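Local structure of uncharacterized esterase YxiM (Bacillus subtilis, 2O14) at residues H247-E251 / A252-E256; K255-M258 / R259-R263. The protein probably acts as an esterase of the GDSL (SGNH) hydrolase family, although its substrate is uncharacterized. All coordinates share one frame; numbering follows the deposited sequence.

Contact 1: H247-E251 / A252-E256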
# COMPACT_ATOMS: atom_id res chain seq x y z
N HIS A 247 -10.84 13.30 -14.94
CA HIS A 247 -10.57 13.78 -13.58
C HIS A 247 -10.54 15.30 -13.54
O HIS A 247 -10.58 15.90 -12.46
CB HIS A 247 -9.22 13.24 -13.07
CG HIS A 247 -9.12 11.75 -13.08
ND1 HIS A 247 -9.97 10.94 -12.35
CD2 HIS A 247 -8.28 10.91 -13.73
CE1 HIS A 247 -9.65 9.68 -12.55
NE2 HIS A 247 -8.63 9.63 -13.38
N LYS A 248 -10.45 15.92 -14.71
CA LYS A 248 -10.41 17.37 -14.82
C LYS A 248 -9.35 17.94 -13.88
O LYS A 248 -9.61 18.90 -13.15
CB LYS A 248 -11.79 17.95 -14.51
CG LYS A 248 -12.89 17.37 -15.40
CD LYS A 248 -14.29 17.78 -14.97
CE LYS A 248 -14.60 19.21 -15.38
NZ LYS A 248 -14.56 19.37 -16.87
N GLU A 249 -8.17 17.34 -13.89
CA GLU A 249 -7.07 17.79 -13.05
C GLU A 249 -5.94 18.29 -13.95
O GLU A 249 -5.14 17.50 -14.44
CB GLU A 249 -6.56 16.65 -12.17
CG GLU A 249 -5.36 17.04 -11.32
CD GLU A 249 -4.71 15.86 -10.62
OE1 GLU A 249 -5.14 15.49 -9.51
OE2 GLU A 249 -3.77 15.29 -11.21
N SER A 250 -5.90 19.60 -14.15
CA SER A 250 -4.89 20.22 -15.01
C SER A 250 -3.50 19.97 -14.46
O SER A 250 -3.34 19.56 -13.30
CB SER A 250 -5.12 21.73 -15.10
OG SER A 250 -4.75 22.37 -13.89
N GLU A 251 -2.49 20.22 -15.28
CA GLU A 251 -1.12 20.04 -14.85
C GLU A 251 -0.87 21.01 -13.70
O GLU A 251 -0.16 20.70 -12.75
CB GLU A 251 -0.14 20.32 -15.99
CG GLU A 251 1.28 19.86 -15.68
CD GLU A 251 2.20 19.92 -16.88
OE1 GLU A 251 1.71 19.81 -18.03
OE2 GLU A 251 3.43 20.05 -16.68
N ALA A 252 -1.48 22.18 -13.79
CA ALA A 252 -1.34 23.19 -12.75
C ALA A 252 -1.89 22.66 -11.42
O ALA A 252 -1.23 22.78 -10.39
CB ALA A 252 -2.07 24.47 -13.15
N GLU A 253 -3.09 22.09 -11.45
CA GLU A 253 -3.68 21.57 -10.22
C GLU A 253 -2.80 20.44 -9.70
O GLU A 253 -2.48 20.37 -8.52
CB GLU A 253 -5.10 21.02 -10.46
CG GLU A 253 -5.93 20.94 -9.18
CD GLU A 253 -7.15 20.03 -9.30
OE1 GLU A 253 -7.80 20.03 -10.37
OE2 GLU A 253 -7.47 19.33 -8.31
N PHE A 254 -2.41 19.55 -10.61
CA PHE A 254 -1.55 18.43 -10.27
C PHE A 254 -0.34 18.92 -9.48
O PHE A 254 -0.05 18.43 -8.39
CB PHE A 254 -1.09 17.74 -11.55
CG PHE A 254 0.04 16.78 -11.35
CD1 PHE A 254 -0.19 15.53 -10.77
CD2 PHE A 254 1.33 17.12 -11.74
CE1 PHE A 254 0.86 14.63 -10.58
CE2 PHE A 254 2.39 16.23 -11.56
CZ PHE A 254 2.16 14.98 -10.98
N LYS A 255 0.35 19.91 -10.05
CA LYS A 255 1.54 20.48 -9.44
C LYS A 255 1.26 21.08 -8.06
O LYS A 255 2.06 20.91 -7.14
CB LYS A 255 2.11 21.54 -10.39
CG LYS A 255 3.51 22.03 -10.07
CD LYS A 255 4.01 22.94 -11.20
CE LYS A 255 5.31 23.63 -10.84
NZ LYS A 255 6.37 22.66 -10.49
N GLU A 256 0.12 21.76 -7.92
CA GLU A 256 -0.28 22.38 -6.65
C GLU A 256 -0.54 21.35 -5.55
O GLU A 256 -0.09 21.50 -4.42
CB GLU A 256 -1.55 23.20 -6.82
CG GLU A 256 -1.45 24.39 -7.74
CD GLU A 256 -2.82 25.03 -7.99
OE1 GLU A 256 -3.53 25.29 -6.99
OE2 GLU A 256 -3.18 25.25 -9.16
O HOH W 1 -7.69 21.28 -12.64
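The carboxylate of E249 overlaps the edge of F254, with its OE2 3.6 Å from F254 CD1 and near the ring plane; the carboxylate and ring planes stand 41° apart. E249 reaches this place on an extended chain whose CG lies anti to the backbone N (chi1 177°), and its OE1 accepts from R213 N. Further back along the E249 side chain, CG passes 4.0 Å from E253 OE1, the two glutamates crossing at about a right angle. E253 keeps its other oxygen, OE2, in a salt bridge with R213. Without the E249 carboxylate, as with an alanine here, R213 N would probably lose its acceptor and a gap would be likely to open beside F254 CD1. At the start of the helix, S250 OG takes the N-H of E253 at 3.0 Å in a nearly straight bond (164°). The reciprocal half runs through a water: S250 N donates to it over 2.9 Å, and the water donates to E253 OE1 (2.6 Å) and to K248 O. Backbone bonds F254 N to S250 O and K255 N to E251 O begin the helical ladder. This is an S250 N-cap, with a water where a capping box has a direct bond, opening helix 251-266 of the SGNH-hydrolase domain.

Contact 2: K255-M258 / R259-R263; sequences KEVM and RDMIR
The guanidinium of R259 is met obliquely by the K255 chain, whose CE comes 3.6 Å from R259 NH2, while R259 CD in turn sits 3.8 Å above the plane of the R263 guanidinium, over its centre. All three lie one turn apart on helix 251-266, the crossover helix of a beta-alpha-beta unit between strands 233-237 and 271-275. A bend in R259 at CG-CD (chi3 -54°) brings its head back beside K255. There K255 NZ and R259 NH2 are 4.0 Å apart, yet both are salt-bridged to the carboxylate of E307, one to each oxygen, so the two positive groups probably gather round one negative charge. E308 works likewise, linking R259 NH1 and R263 NE. D260 turns its carboxylate to R216 of helix 212-217. On the apolar side two selenomethionines cross obliquely, SE of M258 3.8 Å from CE of M261, and V257 CG1 lies 4.4 Å from that same methyl. M258 also packs on L304, and M261 on F215 and R216, so the pair spans two neighbouring helices. Regular i to i+4 backbone bonds join the turns, among them M261 N to V257 O. I262 has CG1 anti to its carbonyl carbon (chi1 -65°), which lays CG1 3.2 Å from M258 O, the oxygen that also accepts I262 N at 3.1 Å.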
# COMPACT_ATOMS: atom_id res chain seq x y z
N LYS A 255 0.35 19.91 -10.05
CA LYS A 255 1.54 20.48 -9.44
C LYS A 255 1.26 21.08 -8.06
O LYS A 255 2.06 20.91 -7.14
CB LYS A 255 2.11 21.54 -10.39
CG LYS A 255 3.51 22.03 -10.07
CD LYS A 255 4.01 22.94 -11.20
CE LYS A 255 5.31 23.63 -10.84
NZ LYS A 255 6.37 22.66 -10.49
N GLU A 256 0.12 21.76 -7.92
CA GLU A 256 -0.28 22.38 -6.65
C GLU A 256 -0.54 21.35 -5.55
O GLU A 256 -0.09 21.50 -4.42
CB GLU A 256 -1.55 23.20 -6.82
CG GLU A 256 -1.45 24.39 -7.74
CD GLU A 256 -2.82 25.03 -7.99
OE1 GLU A 256 -3.53 25.29 -6.99
OE2 GLU A 256 -3.18 25.25 -9.16
N VAL A 257 -1.31 20.32 -5.89
CA VAL A 257 -1.66 19.26 -4.96
C VAL A 257 -0.40 18.51 -4.53
O VAL A 257 -0.20 18.23 -3.35
CB VAL A 257 -2.63 18.25 -5.59
CG1 VAL A 257 -2.84 17.06 -4.66
CG2 VAL A 257 -3.96 18.93 -5.88
N MSE A 258 0.43 18.19 -5.51
CA MSE A 258 1.68 17.49 -5.26
C MSE A 258 2.56 18.30 -4.32
O MSE A 258 3.15 17.76 -3.39
CB MSE A 258 2.42 17.25 -6.58
CG MSE A 258 1.75 16.24 -7.49
SE MSE A 258 2.08 14.41 -6.93
CE MSE A 258 3.88 14.24 -7.65
N ARG A 259 2.64 19.61 -4.57
CA ARG A 259 3.44 20.51 -3.74
C ARG A 259 2.99 20.46 -2.29
O ARG A 259 3.81 20.38 -1.38
CB ARG A 259 3.31 21.94 -4.26
CG ARG A 259 4.22 22.95 -3.56
CD ARG A 259 3.86 24.37 -3.96
NE ARG A 259 3.84 24.55 -5.41
CZ ARG A 259 4.92 24.55 -6.18
NH1 ARG A 259 6.13 24.37 -5.66
NH2 ARG A 259 4.80 24.71 -7.49
N ASP A 260 1.68 20.50 -2.08
CA ASP A 260 1.11 20.47 -0.74
C ASP A 260 1.46 19.19 0.01
O ASP A 260 1.86 19.24 1.17
CB ASP A 260 -0.41 20.62 -0.82
CG ASP A 260 -1.05 20.67 0.55
OD1 ASP A 260 -0.80 21.64 1.30
OD2 ASP A 260 -1.80 19.73 0.88
N MSE A 261 1.31 18.05 -0.66
CA MSE A 261 1.63 16.77 -0.03
C MSE A 261 3.09 16.74 0.41
O MSE A 261 3.41 16.29 1.51
CB MSE A 261 1.38 15.60 -0.99
CG MSE A 261 -0.08 15.39 -1.34
SE MSE A 261 -0.40 13.57 -1.94
CE MSE A 261 -0.00 13.77 -3.82
N ILE A 262 3.98 17.20 -0.47
CA ILE A 262 5.41 17.23 -0.16
C ILE A 262 5.68 18.07 1.09
O ILE A 262 6.45 17.67 1.96
CB ILE A 262 6.21 17.83 -1.33
CG1 ILE A 262 6.10 16.92 -2.56
CG2 ILE A 262 7.67 18.01 -0.92
CD1 ILE A 262 6.59 17.57 -3.84
N ARG A 263 5.03 19.23 1.17
CA ARG A 263 5.21 20.11 2.31
C ARG A 263 4.68 19.49 3.59
O ARG A 263 5.32 19.57 4.65
CB ARG A 263 4.53 21.45 2.04
CG ARG A 263 5.21 22.22 0.91
CD ARG A 263 4.68 23.63 0.76
NE ARG A 263 5.51 24.39 -0.17
CZ ARG A 263 5.29 25.66 -0.52
NH1 ARG A 263 4.24 26.31 -0.03
NH2 ARG A 263 6.11 26.27 -1.37

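Coming from strand 233-237, the chain runs through a loop to residues 247-251, where contact 1 turns it into helix 251-266; contact 2 follows one to two turns on, before strand 271-275. Neither closes a long loop, since each joins two segments that follow one another directly, by contacts mostly three to five residues apart. They do not cross or enclose one another but run on in sequence, sharing K255 and E256, with centres about 11 Å apart. Both face the same neighbours: helix 212-217 receives residues of each, and so does helix 298-307. In contact 2, I262 also reaches strand 271-275. Together they fix one helix of the parallel-sheet domain between its flanking helices and the sheet.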